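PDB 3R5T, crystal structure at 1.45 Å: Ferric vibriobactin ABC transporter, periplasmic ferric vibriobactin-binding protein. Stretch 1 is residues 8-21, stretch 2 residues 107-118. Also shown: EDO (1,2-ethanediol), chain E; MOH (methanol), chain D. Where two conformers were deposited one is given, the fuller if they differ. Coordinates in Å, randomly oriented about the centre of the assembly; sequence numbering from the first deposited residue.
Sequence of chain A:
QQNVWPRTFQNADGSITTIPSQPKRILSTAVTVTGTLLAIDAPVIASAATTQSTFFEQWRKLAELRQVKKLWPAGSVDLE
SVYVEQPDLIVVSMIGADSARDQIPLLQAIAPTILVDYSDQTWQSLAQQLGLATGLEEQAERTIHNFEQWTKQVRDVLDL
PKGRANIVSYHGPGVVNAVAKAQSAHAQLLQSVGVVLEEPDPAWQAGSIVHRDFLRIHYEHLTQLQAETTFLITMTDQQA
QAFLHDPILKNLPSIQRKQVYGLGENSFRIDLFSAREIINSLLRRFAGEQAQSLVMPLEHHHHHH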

# COMPACT_ATOMS: atom_id res chain seq x y z
N THR A 8 6.35 6.69 24.31
CA THR A 8 6.69 5.32 23.97
C THR A 8 5.85 4.88 22.79
O THR A 8 4.65 5.12 22.74
CB THR A 8 6.41 4.38 25.14
OG1 THR A 8 7.30 4.68 26.22
CG2 THR A 8 6.60 2.92 24.72
N PHE A 9 6.51 4.25 21.83
CA PHE A 9 5.87 3.71 20.64
C PHE A 9 5.93 2.19 20.71
O PHE A 9 7.00 1.61 20.94
CB PHE A 9 6.60 4.21 19.38
CG PHE A 9 5.97 3.74 18.10
CD1 PHE A 9 4.93 4.45 17.52
CD2 PHE A 9 6.40 2.56 17.49
CE1 PHE A 9 4.34 4.01 16.33
CE2 PHE A 9 5.81 2.12 16.31
CZ PHE A 9 4.77 2.84 15.74
N GLN A 10 4.79 1.54 20.48
CA GLN A 10 4.72 0.09 20.44
C GLN A 10 5.01 -0.44 19.05
O GLN A 10 4.26 -0.19 18.10
CB GLN A 10 3.36 -0.40 20.95
CG GLN A 10 3.11 -0.10 22.43
CD GLN A 10 1.73 -0.51 22.89
OE1 GLN A 10 0.74 -0.32 22.18
NE2 GLN A 10 1.65 -1.07 24.10
N ASN A 11 6.13 -1.15 18.93
CA ASN A 11 6.58 -1.73 17.66
C ASN A 11 5.85 -3.01 17.32
O ASN A 11 5.30 -3.68 18.20
CB ASN A 11 8.08 -1.99 17.72
CG ASN A 11 8.89 -0.72 17.89
OD1 ASN A 11 8.70 0.25 17.15
ND2 ASN A 11 9.78 -0.71 18.87
N ALA A 12 5.83 -3.36 16.03
CA ALA A 12 5.08 -4.52 15.56
C ALA A 12 5.61 -5.85 16.10
O ALA A 12 4.92 -6.85 16.01
CB ALA A 12 5.02 -4.56 14.03
N ASP A 13 6.83 -5.86 16.64
CA ASP A 13 7.42 -7.09 17.17
C ASP A 13 7.24 -7.22 18.68
O ASP A 13 7.83 -8.09 19.33
CB ASP A 13 8.90 -7.20 16.80
CG ASP A 13 9.73 -6.08 17.41
OD1 ASP A 13 9.13 -5.14 17.98
OD2 ASP A 13 10.97 -6.14 17.32
N GLY A 14 6.42 -6.34 19.24
CA GLY A 14 6.15 -6.35 20.67
C GLY A 14 7.12 -5.51 21.48
O GLY A 14 6.88 -5.23 22.65
N SER A 15 8.23 -5.10 20.87
CA SER A 15 9.17 -4.22 21.54
C SER A 15 8.61 -2.81 21.63
O SER A 15 7.59 -2.49 21.00
CB SER A 15 10.52 -4.19 20.82
OG SER A 15 10.41 -3.62 19.53
N ILE A 16 9.28 -1.96 22.40
CA ILE A 16 8.92 -0.55 22.48
C ILE A 16 10.12 0.33 22.16
O ILE A 16 11.28 -0.07 22.31
CB ILE A 16 8.33 -0.16 23.85
CG1 ILE A 16 9.34 -0.40 24.98
CG2 ILE A 16 7.03 -0.90 24.09
CD1 ILE A 16 8.89 0.16 26.34
N THR A 17 9.84 1.54 21.69
CA THR A 17 10.87 2.53 21.44
C THR A 17 10.46 3.83 22.09
O THR A 17 9.36 4.32 21.87
CB THR A 17 11.06 2.79 19.92
OG1 THR A 17 11.53 1.59 19.31
CG2 THR A 17 12.05 3.92 19.67
N THR A 18 11.34 4.39 22.91
CA THR A 18 11.09 5.70 23.46
C THR A 18 11.58 6.77 22.50
O THR A 18 12.75 6.79 22.09
CB THR A 18 11.72 5.87 24.85
OG1 THR A 18 11.13 4.92 25.73
CG2 THR A 18 11.49 7.27 25.39
N ILE A 19 10.67 7.63 22.10
CA ILE A 19 11.00 8.76 21.26
C ILE A 19 11.12 9.99 22.15
O ILE A 19 10.14 10.48 22.70
CB ILE A 19 9.94 8.95 20.17
CG1 ILE A 19 9.73 7.63 19.41
CG2 ILE A 19 10.34 10.06 19.23
CD1 ILE A 19 8.59 7.69 18.41
N PRO A 20 12.35 10.47 22.33
CA PRO A 20 12.66 11.49 23.35
C PRO A 20 12.07 12.85 23.05
O PRO A 20 11.69 13.59 23.96
CB PRO A 20 14.20 11.57 23.30
CG PRO A 20 14.64 10.31 22.61
CD PRO A 20 13.55 9.94 21.67
N SER A 21 11.99 13.18 21.76
CA SER A 21 11.53 14.49 21.32
C SER A 21 10.74 14.35 20.02
O SER A 21 10.94 13.39 19.28
CB SER A 21 12.73 15.41 21.08
OG SER A 21 13.73 14.74 20.32
C1 EDO E . 1.94 5.09 19.80
O1 EDO E . 3.01 5.85 20.41
C2 EDO E . 2.35 3.63 19.62
O2 EDO E . 2.37 2.95 20.88
C MOH D . 2.43 -2.76 13.40
O MOH D . 2.21 -1.70 12.47
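Stretch 2 (107-118) LQAIAPTILVDY

Stretch 1 is a β hairpin: strands 8-10 and 16-19 pair through F9 and T17, and a type I turn from N11 to G14 joins them. Stretch 2 begins in a helix, passes A111 and P112, and runs as strand 113-116 across one side of that hairpin. Its direction lies 30° from strand 8-10 and 134° from strand 16-19, with axes approaching to 7.8 and 7.1 Å, so it crosses the hairpin obliquely and touches it by a few polar anchors and side-chain packing.

L115 covers the most surface, and its backbone makes two of the three hydrogen bonds across the contact. L115 N donates to N11 OD1 at 2.9 Å, and A12 N donates to L115 O, also at 2.9 Å. An asparagine side chain thus stands in for a backbone carbonyl just where strand 8-10 gives way to the turn. The same amide is held from behind, N11 ND2 donating to T17 OG1 (2.9 Å) and to S15 OG (3.0 Å), which fixes its orientation. The side chain of L115, chi1 t and chi2 p, reaches the turn, with CD2 3.5 Å from D13 CG and CG 4.4 Å from A12 CB.

I114 makes the central apolar contact, against F9. Its CD1 lies over one face of the F9 ring, 4.1 Å from the centroid, while CG2 packs 3.6 Å from F9 CD2, 3.9 Å from T17 CB and 4.3 Å from I19 CD1. V116 CG1 meets the edge of the same ring, 3.8 Å from F9 CZ.

P112 closes the other end: its CG sits 3.6 Å from P20 CD and its CB 4.0 Å from T17 CG2. Between these apolar contacts T17 OG1 donates to T113 O at 2.7 Å. The rule is economical: three backbone groups of the crossing strand are met by the held asparagine amide, a threonine hydroxyl and a backbone N of the turn, and apolar side chains, the F9 ring among them, pack around these bonds.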

# COMPACT_ATOMS: atom_id res chain seq x y z
N LEU A 107 20.56 0.21 13.57
CA LEU A 107 19.90 1.49 13.33
C LEU A 107 19.58 2.23 14.63
O LEU A 107 19.73 3.44 14.72
CB LEU A 107 18.63 1.29 12.51
CG LEU A 107 18.85 0.77 11.08
CD1 LEU A 107 17.57 0.21 10.50
CD2 LEU A 107 19.41 1.88 10.19
N GLN A 108 19.15 1.48 15.64
CA GLN A 108 18.81 2.06 16.93
C GLN A 108 20.03 2.70 17.60
O GLN A 108 19.89 3.60 18.42
CB GLN A 108 18.15 1.01 17.84
CG GLN A 108 17.80 1.49 19.25
CD GLN A 108 16.69 2.53 19.30
OE1 GLN A 108 15.69 2.46 18.56
NE2 GLN A 108 16.84 3.50 20.20
N ALA A 109 21.22 2.25 17.23
CA ALA A 109 22.46 2.85 17.72
C ALA A 109 22.61 4.27 17.20
O ALA A 109 23.36 5.07 17.77
CB ALA A 109 23.67 2.00 17.33
N ILE A 110 21.90 4.58 16.12
CA ILE A 110 21.99 5.88 15.46
C ILE A 110 20.90 6.86 15.89
O ILE A 110 21.17 8.03 16.16
CB ILE A 110 21.92 5.74 13.93
CG1 ILE A 110 22.92 4.68 13.44
CG2 ILE A 110 22.16 7.09 13.26
CD1 ILE A 110 22.90 4.44 11.94
N ALA A 111 19.67 6.36 15.96
CA ALA A 111 18.51 7.17 16.35
C ALA A 111 17.37 6.27 16.77
O ALA A 111 17.35 5.08 16.44
CB ALA A 111 18.07 8.08 15.19
N PRO A 112 16.38 6.83 17.49
CA PRO A 112 15.19 6.04 17.84
C PRO A 112 14.62 5.38 16.60
O PRO A 112 14.36 6.05 15.60
CB PRO A 112 14.22 7.09 18.39
CG PRO A 112 15.14 8.15 18.98
CD PRO A 112 16.31 8.20 18.02
N THR A 113 14.43 4.07 16.66
CA THR A 113 14.01 3.29 15.50
C THR A 113 12.70 2.56 15.81
O THR A 113 12.59 1.88 16.83
CB THR A 113 15.13 2.29 15.11
OG1 THR A 113 16.29 3.03 14.76
CG2 THR A 113 14.73 1.42 13.93
N ILE A 114 11.71 2.73 14.93
CA ILE A 114 10.40 2.11 15.11
C ILE A 114 10.08 1.13 13.98
O ILE A 114 10.61 1.24 12.87
CB ILE A 114 9.28 3.15 15.28
CG1 ILE A 114 9.08 3.99 14.00
CG2 ILE A 114 9.55 4.00 16.53
CD1 ILE A 114 7.79 4.84 14.02
N LEU A 115 9.21 0.17 14.30
CA LEU A 115 8.90 -0.94 13.41
C LEU A 115 7.38 -1.07 13.26
O LEU A 115 6.66 -1.25 14.25
CB LEU A 115 9.50 -2.22 14.00
CG LEU A 115 9.21 -3.57 13.35
CD1 LEU A 115 9.78 -3.61 11.94
CD2 LEU A 115 9.76 -4.71 14.19
N VAL A 116 6.91 -0.98 12.01
CA VAL A 116 5.49 -1.02 11.67
C VAL A 116 5.25 -2.08 10.60
O VAL A 116 6.13 -2.40 9.80
CB VAL A 116 4.98 0.37 11.18
CG1 VAL A 116 5.12 1.41 12.29
CG2 VAL A 116 5.73 0.81 9.91
N ASP A 117 4.05 -2.64 10.61
CA ASP A 117 3.66 -3.62 9.61
C ASP A 117 2.56 -3.01 8.76
O ASP A 117 1.45 -2.76 9.25
CB ASP A 117 3.19 -4.90 10.28
CG ASP A 117 2.94 -6.03 9.29
OD1 ASP A 117 3.03 -5.79 8.06
OD2 ASP A 117 2.65 -7.15 9.76
N TYR A 118 2.86 -2.75 7.49
CA TYR A 118 1.88 -2.17 6.59
C TYR A 118 1.03 -3.23 5.90
O TYR A 118 0.11 -2.89 5.15
CB TYR A 118 2.56 -1.28 5.55
CG TYR A 118 3.62 -1.99 4.74
CD1 TYR A 118 3.28 -3.01 3.85
CD2 TYR A 118 4.96 -1.62 4.83
CE1 TYR A 118 4.26 -3.65 3.08
CE2 TYR A 118 5.93 -2.25 4.07
CZ TYR A 118 5.59 -3.27 3.19
OH TYR A 118 6.59 -3.88 2.43
O HOH W 1 15.01 5.59 21.45